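PDB 2O0Q: DUF952 domain-containing protein from Caulobacter vibrioides, which is of unknown function but belongs to the DUF952 family, placed in the ADP-ribosyl clan. Local coordinates for residues A46-R51 with A74-A79; A54-L59 with G105-G110. One frame throughout, in Å; residues are numbered along the deposited sequence.

Overall arrangement
From the N terminus the chain lays down strand 3-9, in the middle of the six-stranded antiparallel sheet, and later winds helix 39-49. Interaction 1 starts at the end of that helix and closes a loop over 22 residues, bringing residues 46-51 to the turn between strands 70-74 and 80-84. Before that turn is reached, strand 56-62 opens interaction 2, which closes only at residues 105-110, ahead of helix 110-114. The two loops therefore cross. Interaction 1 links the helix end to a hairpin at the sheet margin; interaction 2 packs the C-terminal segment on an inner strand. Phe-50 touches both Leu-56 and Pro-107, and Ala-46 touches Pro-107.

Interaction 1: A46-R51 with A74-A79; sequences AAKWFR and ASRGGA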
ATOM      1  N   ALA A  46       3.094   2.482  -7.901  1.00 11.90           N
ATOM      2  CA  ALA A  46       2.476   3.802  -7.952  1.00 12.38           C
ATOM      3  C   ALA A  46       2.314   4.256  -9.401  1.00 12.59           C
ATOM      4  O   ALA A  46       1.258   4.739  -9.802  1.00 12.00           O
ATOM      5  CB  ALA A  46       3.329   4.815  -7.162  1.00 11.64           C
ATOM      6  N   ALA A  47       3.366   4.080 -10.192  1.00 11.02           N
ATOM      7  CA  ALA A  47       3.349   4.484 -11.591  1.00 11.91           C
ATOM      8  C   ALA A  47       2.367   3.666 -12.415  1.00 13.19           C
ATOM      9  O   ALA A  47       1.775   4.160 -13.366  1.00 12.43           O
ATOM     10  CB  ALA A  47       4.743   4.344 -12.182  1.00 12.05           C
ATOM     11  N   LYS A  48       2.196   2.409 -12.042  1.00 14.40           N
ATOM     12  CA  LYS A  48       1.314   1.530 -12.787  1.00 16.45           C
ATOM     13  C   LYS A  48      -0.189   1.734 -12.573  1.00 16.87           C
ATOM     14  O   LYS A  48      -0.944   1.811 -13.548  1.00 13.35           O
ATOM     15  CB  LYS A  48       1.691   0.078 -12.483  1.00 20.07           C
ATOM     16  CG  LYS A  48       1.037  -0.947 -13.387  1.00 25.37           C
ATOM     17  CD  LYS A  48       1.513  -2.345 -13.030  1.00 28.12           C
ATOM     18  CE  LYS A  48       0.918  -3.387 -13.954  1.00 25.54           C
ATOM     19  NZ  LYS A  48       1.220  -4.773 -13.474  1.00 24.15           N
ATOM     20  N   TRP A  49      -0.625   1.849 -11.320  1.00 26.49           N
ATOM     21  CA  TRP A  49      -2.058   1.973 -11.047  0.50 27.01           C
ATOM     22  C   TRP A  49      -2.611   3.268 -10.460  1.00 23.32           C
ATOM     23  O   TRP A  49      -3.832   3.410 -10.346  1.00 22.21           O
ATOM     24  CB  TRP A  49      -2.512   0.838 -10.124  0.50 34.39           C
ATOM     25  CG  TRP A  49      -1.834  -0.464 -10.358  0.50 39.80           C
ATOM     26  CD1 TRP A  49      -0.649  -0.877  -9.826  0.50 42.19           C
ATOM     27  CD2 TRP A  49      -2.298  -1.534 -11.184  0.50 42.98           C
ATOM     28  NE1 TRP A  49      -0.344  -2.140 -10.268  0.50 44.14           N
ATOM     29  CE2 TRP A  49      -1.340  -2.567 -11.106  0.50 44.61           C
ATOM     30  CE3 TRP A  49      -3.430  -1.720 -11.989  0.50 44.11           C
ATOM     31  CZ2 TRP A  49      -1.480  -3.774 -11.798  0.50 45.49           C
ATOM     32  CZ3 TRP A  49      -3.568  -2.921 -12.680  0.50 46.00           C
ATOM     33  CH2 TRP A  49      -2.596  -3.931 -12.579  0.50 45.92           C
ATOM     34  N   PHE A  50      -1.753   4.211 -10.094  1.00 19.28           N
ATOM     35  CA  PHE A  50      -2.253   5.432  -9.472  1.00 17.16           C
ATOM     36  C   PHE A  50      -1.978   6.751 -10.180  1.00 16.82           C
ATOM     37  O   PHE A  50      -2.081   7.814  -9.567  1.00 17.47           O
ATOM     38  CB  PHE A  50      -1.735   5.501  -8.036  1.00 16.33           C
ATOM     39  CG  PHE A  50      -2.254   4.395  -7.161  1.00 15.42           C
ATOM     40  CD1 PHE A  50      -3.527   4.472  -6.597  1.00 17.39           C
ATOM     41  CD2 PHE A  50      -1.481   3.264  -6.920  1.00 14.51           C
ATOM     42  CE1 PHE A  50      -4.024   3.432  -5.803  1.00 16.66           C
ATOM     43  CE2 PHE A  50      -1.962   2.215  -6.127  1.00 15.11           C
ATOM     44  CZ  PHE A  50      -3.237   2.299  -5.568  1.00 15.23           C
ATOM     45  N   ARG A  51      -1.652   6.686 -11.467  1.00 15.17           N
ATOM     46  CA  ARG A  51      -1.371   7.893 -12.231  1.00 14.41           C
ATOM     47  C   ARG A  51      -2.538   8.870 -12.274  1.00 13.66           C
ATOM     48  O   ARG A  51      -3.680   8.476 -12.518  1.00 12.62           O
ATOM     49  CB  ARG A  51      -0.984   7.542 -13.672  1.00 13.68           C
ATOM     50  CG  ARG A  51       0.245   6.686 -13.794  1.00 14.95           C
ATOM     51  CD  ARG A  51       0.906   6.861 -15.166  1.00 15.31           C
ATOM     52  NE  ARG A  51       0.052   6.461 -16.285  1.00 13.06           N
ATOM     53  CZ  ARG A  51      -0.293   5.207 -16.571  1.00 13.67           C
ATOM     54  NH1 ARG A  51       0.129   4.198 -15.814  1.00 12.80           N
ATOM     55  NH2 ARG A  51      -1.037   4.958 -17.643  1.00 10.69           N
ATOM     56  N   ALA A  74       5.353 -14.806  -5.482  1.00 14.86           N
ATOM     57  CA  ALA A  74       6.065 -14.473  -6.717  1.00 14.32           C
ATOM     58  C   ALA A  74       5.071 -13.927  -7.738  1.00 15.20           C
ATOM     59  O   ALA A  74       4.166 -14.640  -8.189  1.00 15.01           O
ATOM     60  CB  ALA A  74       6.751 -15.713  -7.270  1.00 13.78           C
ATOM     61  N   SER A  75       5.243 -12.665  -8.109  1.00 14.42           N
ATOM     62  CA  SER A  75       4.326 -12.033  -9.046  1.00 14.74           C
ATOM     63  C   SER A  75       5.038 -11.248 -10.150  1.00 14.78           C
ATOM     64  O   SER A  75       5.802 -11.810 -10.934  1.00 13.80           O
ATOM     65  CB  SER A  75       3.369 -11.120  -8.257  1.00 14.57           C
ATOM     66  OG  SER A  75       2.394 -10.519  -9.088  1.00 14.51           O
ATOM     67  N   ARG A  76       4.784  -9.944 -10.195  1.00 12.94           N
ATOM     68  CA  ARG A  76       5.354  -9.049 -11.201  1.00 14.24           C
ATOM     69  C   ARG A  76       6.864  -9.168 -11.374  1.00 13.88           C
ATOM     70  O   ARG A  76       7.628  -8.968 -10.430  1.00 14.27           O
ATOM     71  CB  ARG A  76       4.989  -7.602 -10.851  1.00 15.50           C
ATOM     72  CG  ARG A  76       5.049  -6.632 -12.017  1.00 17.42           C
ATOM     73  CD  ARG A  76       4.382  -5.311 -11.633  1.00 18.37           C
ATOM     74  NE  ARG A  76       5.184  -4.527 -10.697  1.00 19.51           N
ATOM     75  CZ  ARG A  76       4.682  -3.735  -9.752  1.00 16.50           C
ATOM     76  NH1 ARG A  76       3.369  -3.618  -9.595  1.00 15.21           N
ATOM     77  NH2 ARG A  76       5.495  -3.035  -8.972  1.00 13.45           N
ATOM     78  N   GLY A  77       7.287  -9.491 -12.592  1.00 13.30           N
ATOM     79  CA  GLY A  77       8.707  -9.617 -12.875  1.00 13.57           C
ATOM     80  C   GLY A  77       9.421 -10.669 -12.051  1.00 14.99           C
ATOM     81  O   GLY A  77      10.642 -10.620 -11.903  1.00 15.57           O
ATOM     82  N   GLY A  78       8.666 -11.612 -11.501  1.00 14.73           N
ATOM     83  CA  GLY A  78       9.268 -12.668 -10.707  1.00 16.82           C
ATOM     84  C   GLY A  78       9.550 -12.284  -9.266  1.00 17.53           C
ATOM     85  O   GLY A  78       9.995 -13.118  -8.475  1.00 18.84           O
ATOM     86  N   ALA A  79       9.297 -11.026  -8.918  1.00 16.34           N
ATOM     87  CA  ALA A  79       9.534 -10.563  -7.556  1.00 15.36           C
ATOM     88  C   ALA A  79       8.392 -11.000  -6.636  1.00 16.41           C
ATOM     89  O   ALA A  79       7.253 -11.125  -7.081  1.00 17.18           O
ATOM     90  CB  ALA A  79       9.676  -9.044  -7.545  1.00 17.73           C
TER
HETATM   91  O   HOH W   1       1.192  -5.738 -10.695  1.00 16.70           O
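Lys-48 and Arg-76 run past each other in opposite directions, so that the polar end of each lies beside the carbon chain of the other, in a contact at the protein surface. From CB the lysine chain sets off with CG anti to the backbone N (chi1 -169°) and stays extended to its end. CG lies over one face of the Trp-49 ring, 3.6 Å above the plane and displaced toward the rim, so the lysine's own neighbour in the helix supports the stem. Further out, Lys-48 CD comes within 4.1 Å of Arg-76 NH1. At the tip, Lys-48 NZ reaches 3.7 Å from Arg-76 CD, and it donates to a water at 2.9 Å. The same water accepts from Arg-76 NH1 at 3.2 Å and sits in the plane of the Trp-49 ring at its edge. It thus bridges two like charges, Lys-48 NZ and Arg-76 NH1, that stand 4.6 Å apart. Their mutual repulsion is probably eased further by Glu-44, which forms a salt bridge with Arg-76 NE, while Thr-45 OG1 bonds to NH2. In the fold, this joins the C-terminal end of helix 39-49 to the turn of the hairpin made by strands 70-74 and 80-84. Within that turn the backbone is tied to itself, Ser-75 N to Ala-79 O and Gly-78 N to Ser-75 O, and Arg-76 projects from it toward the helix. A bend at chi3 (73°) swings the guanidinium to the indole, where Arg-76 NH1 is 4.1 Å from Trp-49 NE1; NH1 lies at the ring edge rather than over a face, and the two planes are inclined by 37°. Past Trp-49 the helix gives out at Phe-50, and Arg-51 folds back to donate from NH1 to Ala-47 O, with NH1 in the plane of that carbonyl.

Interaction 2: A54-L59 with G105-G110; sequences ANLVLL and GVPQLG
Leu-56, at the start of strand 56-62, meets Pro-107 through a single branch: its CD1 lies 3.6 Å from the proline CG. The leucine CG is anti to the carbonyl carbon (chi1 -71°), and the side chain meets the pyrrolidine ring at a slant. The same methyl is pressed from the helix side by Phe-50, whose CB is also 3.6 Å from Leu-56 CD1, so the methyl is packed by both the proline and the phenylalanine. Val-57, next along, turns away from residues 105-110 and packs on Leu-8 and Glu-96 instead, as expected one residue on in an extended strand. Leu-58 returns to the first side. Its CG, anti to the backbone N (chi1 -178°), carries CD2 to 4.2 Å from Leu-109 CD1, a looser apolar contact than the one at the proline. Leu-109 reaches it with the end of its side chain, its CB not being aimed at the strand. Leu-59 again leaves that side, for Leu-8 and Val-93. All four residues that touch are buried and apolar, and they join strand and loop by packing alone. The strand itself is held in the sheet by backbone bonds to strand 3-9 along one edge and to Ala-97 and Leu-99 along the other, while Pro-107 and Leu-109 fill in between it and helix 39-49, where Ala-42 and Gln-43 touch Leu-109.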
ATOM      1  N   ALA A  54      -5.146  12.443  -7.328  1.00 19.14           N
ATOM      2  CA  ALA A  54      -4.750  13.384  -6.294  1.00 20.57           C
ATOM      3  C   ALA A  54      -5.257  12.884  -4.942  1.00 21.97           C
ATOM      4  O   ALA A  54      -6.122  12.008  -4.875  1.00 22.15           O
ATOM      5  CB  ALA A  54      -5.328  14.765  -6.594  1.00 21.44           C
ATOM      6  N   ASN A  55      -4.697  13.435  -3.871  1.00 23.47           N
ATOM      7  CA  ASN A  55      -5.095  13.077  -2.518  1.00 24.06           C
ATOM      8  C   ASN A  55      -4.840  11.617  -2.168  1.00 23.29           C
ATOM      9  O   ASN A  55      -5.667  10.978  -1.515  1.00 23.75           O
ATOM     10  CB  ASN A  55      -6.579  13.396  -2.304  1.00 26.67           C
ATOM     11  CG  ASN A  55      -6.912  14.840  -2.616  1.00 29.85           C
ATOM     12  OD1 ASN A  55      -6.301  15.763  -2.072  1.00 30.25           O
ATOM     13  ND2 ASN A  55      -7.887  15.045  -3.497  1.00 30.18           N
ATOM     14  N   LEU A  56      -3.704  11.089  -2.608  1.00 20.84           N
ATOM     15  CA  LEU A  56      -3.350   9.710  -2.300  1.00 17.79           C
ATOM     16  C   LEU A  56      -2.570   9.688  -0.997  1.00 16.69           C
ATOM     17  O   LEU A  56      -1.902  10.658  -0.642  1.00 14.97           O
ATOM     18  CB  LEU A  56      -2.479   9.100  -3.403  1.00 16.88           C
ATOM     19  CG  LEU A  56      -3.133   8.780  -4.749  1.00 15.89           C
ATOM     20  CD1 LEU A  56      -2.078   8.247  -5.718  1.00 12.91           C
ATOM     21  CD2 LEU A  56      -4.241   7.754  -4.547  1.00 15.57           C
ATOM     22  N   VAL A  57      -2.663   8.576  -0.281  1.00 15.59           N
ATOM     23  CA  VAL A  57      -1.936   8.423   0.964  1.00 16.24           C
ATOM     24  C   VAL A  57      -1.096   7.155   0.898  1.00 15.80           C
ATOM     25  O   VAL A  57      -1.509   6.143   0.321  1.00 14.30           O
ATOM     26  CB  VAL A  57      -2.899   8.379   2.184  1.00 17.37           C
ATOM     27  CG1 VAL A  57      -4.024   7.422   1.920  1.00 21.24           C
ATOM     28  CG2 VAL A  57      -2.133   7.982   3.452  1.00 18.78           C
ATOM     29  N   LEU A  58       0.100   7.231   1.465  1.00 15.30           N
ATOM     30  CA  LEU A  58       1.019   6.104   1.494  1.00 14.49           C
ATOM     31  C   LEU A  58       1.076   5.565   2.919  1.00 14.25           C
ATOM     32  O   LEU A  58       1.357   6.313   3.857  1.00 13.27           O
ATOM     33  CB  LEU A  58       2.416   6.568   1.054  1.00 14.49           C
ATOM     34  CG  LEU A  58       3.593   5.591   0.943  1.00 15.20           C
ATOM     35  CD1 LEU A  58       3.971   5.073   2.310  1.00 20.14           C
ATOM     36  CD2 LEU A  58       3.239   4.448   0.002  1.00 13.54           C
ATOM     37  N   LEU A  59       0.801   4.273   3.084  1.00 13.88           N
ATOM     38  CA  LEU A  59       0.858   3.660   4.405  1.00 13.47           C
ATOM     39  C   LEU A  59       2.091   2.768   4.471  1.00 15.97           C
ATOM     40  O   LEU A  59       2.280   1.898   3.616  1.00 16.51           O
ATOM     41  CB  LEU A  59      -0.382   2.800   4.684  1.00 12.24           C
ATOM     42  CG  LEU A  59      -1.789   3.391   4.559  1.00 10.70           C
ATOM     43  CD1 LEU A  59      -2.811   2.278   4.772  1.00 11.37           C
ATOM     44  CD2 LEU A  59      -2.000   4.529   5.561  1.00 11.21           C
ATOM     45  N   GLY A 105       2.128  12.902 -13.667  1.00 18.12           N
ATOM     46  CA  GLY A 105       0.981  12.474 -12.889  1.00 16.03           C
ATOM     47  C   GLY A 105       1.295  11.257 -12.038  1.00 15.51           C
ATOM     48  O   GLY A 105       0.398  10.649 -11.452  1.00 17.84           O
ATOM     49  N   VAL A 106       2.572  10.895 -11.975  1.00 13.38           N
ATOM     50  CA  VAL A 106       3.003   9.739 -11.190  1.00 12.98           C
ATOM     51  C   VAL A 106       3.280  10.148  -9.742  1.00 13.09           C
ATOM     52  O   VAL A 106       3.996  11.122  -9.487  1.00 14.15           O
ATOM     53  CB  VAL A 106       4.297   9.114 -11.765  1.00 14.00           C
ATOM     54  CG1 VAL A 106       4.750   7.938 -10.892  1.00 12.89           C
ATOM     55  CG2 VAL A 106       4.064   8.662 -13.195  1.00 16.57           C
ATOM     56  N   PRO A 107       2.703   9.419  -8.777  1.00 12.54           N
ATOM     57  CA  PRO A 107       2.910   9.722  -7.356  1.00 11.98           C
ATOM     58  C   PRO A 107       4.394   9.567  -6.997  1.00 12.40           C
ATOM     59  O   PRO A 107       5.025   8.573  -7.359  1.00 13.77           O
ATOM     60  CB  PRO A 107       2.040   8.681  -6.651  1.00 10.86           C
ATOM     61  CG  PRO A 107       0.939   8.412  -7.662  1.00 11.10           C
ATOM     62  CD  PRO A 107       1.725   8.327  -8.946  1.00 10.38           C
ATOM     63  N   GLN A 108       4.952  10.543  -6.288  1.00 12.14           N
ATOM     64  CA  GLN A 108       6.363  10.474  -5.908  1.00 13.13           C
ATOM     65  C   GLN A 108       6.546   9.757  -4.573  1.00 12.89           C
ATOM     66  O   GLN A 108       6.078  10.235  -3.542  1.00 12.54           O
ATOM     67  CB  GLN A 108       6.962  11.882  -5.813  1.00 15.61           C
ATOM     68  CG  GLN A 108       6.942  12.675  -7.109  1.00 17.95           C
ATOM     69  CD  GLN A 108       7.703  13.986  -6.998  1.00 19.89           C
ATOM     70  OE1 GLN A 108       7.356  14.855  -6.197  1.00 21.63           O
ATOM     71  NE2 GLN A 108       8.753  14.132  -7.802  1.00 20.30           N
ATOM     72  N   LEU A 109       7.233   8.618  -4.587  1.00 13.15           N
ATOM     73  CA  LEU A 109       7.467   7.863  -3.353  1.00 14.34           C
ATOM     74  C   LEU A 109       8.915   7.949  -2.886  1.00 13.79           C
ATOM     75  O   LEU A 109       9.228   7.600  -1.749  1.00 15.30           O
ATOM     76  CB  LEU A 109       7.118   6.383  -3.542  1.00 12.90           C
ATOM     77  CG  LEU A 109       5.712   5.975  -3.978  1.00 15.41           C
ATOM     78  CD1 LEU A 109       5.488   4.526  -3.560  1.00 14.80           C
ATOM     79  CD2 LEU A 109       4.677   6.860  -3.344  1.00 15.22           C
ATOM     80  N   GLY A 110       9.787   8.411  -3.777  1.00 14.18           N
ATOM     81  CA  GLY A 110      11.205   8.517  -3.486  1.00 14.67           C
ATOM     82  C   GLY A 110      11.636   8.908  -2.085  1.00 16.12           C
ATOM     83  O   GLY A 110      12.216   8.096  -1.360  1.00 14.99           O
TER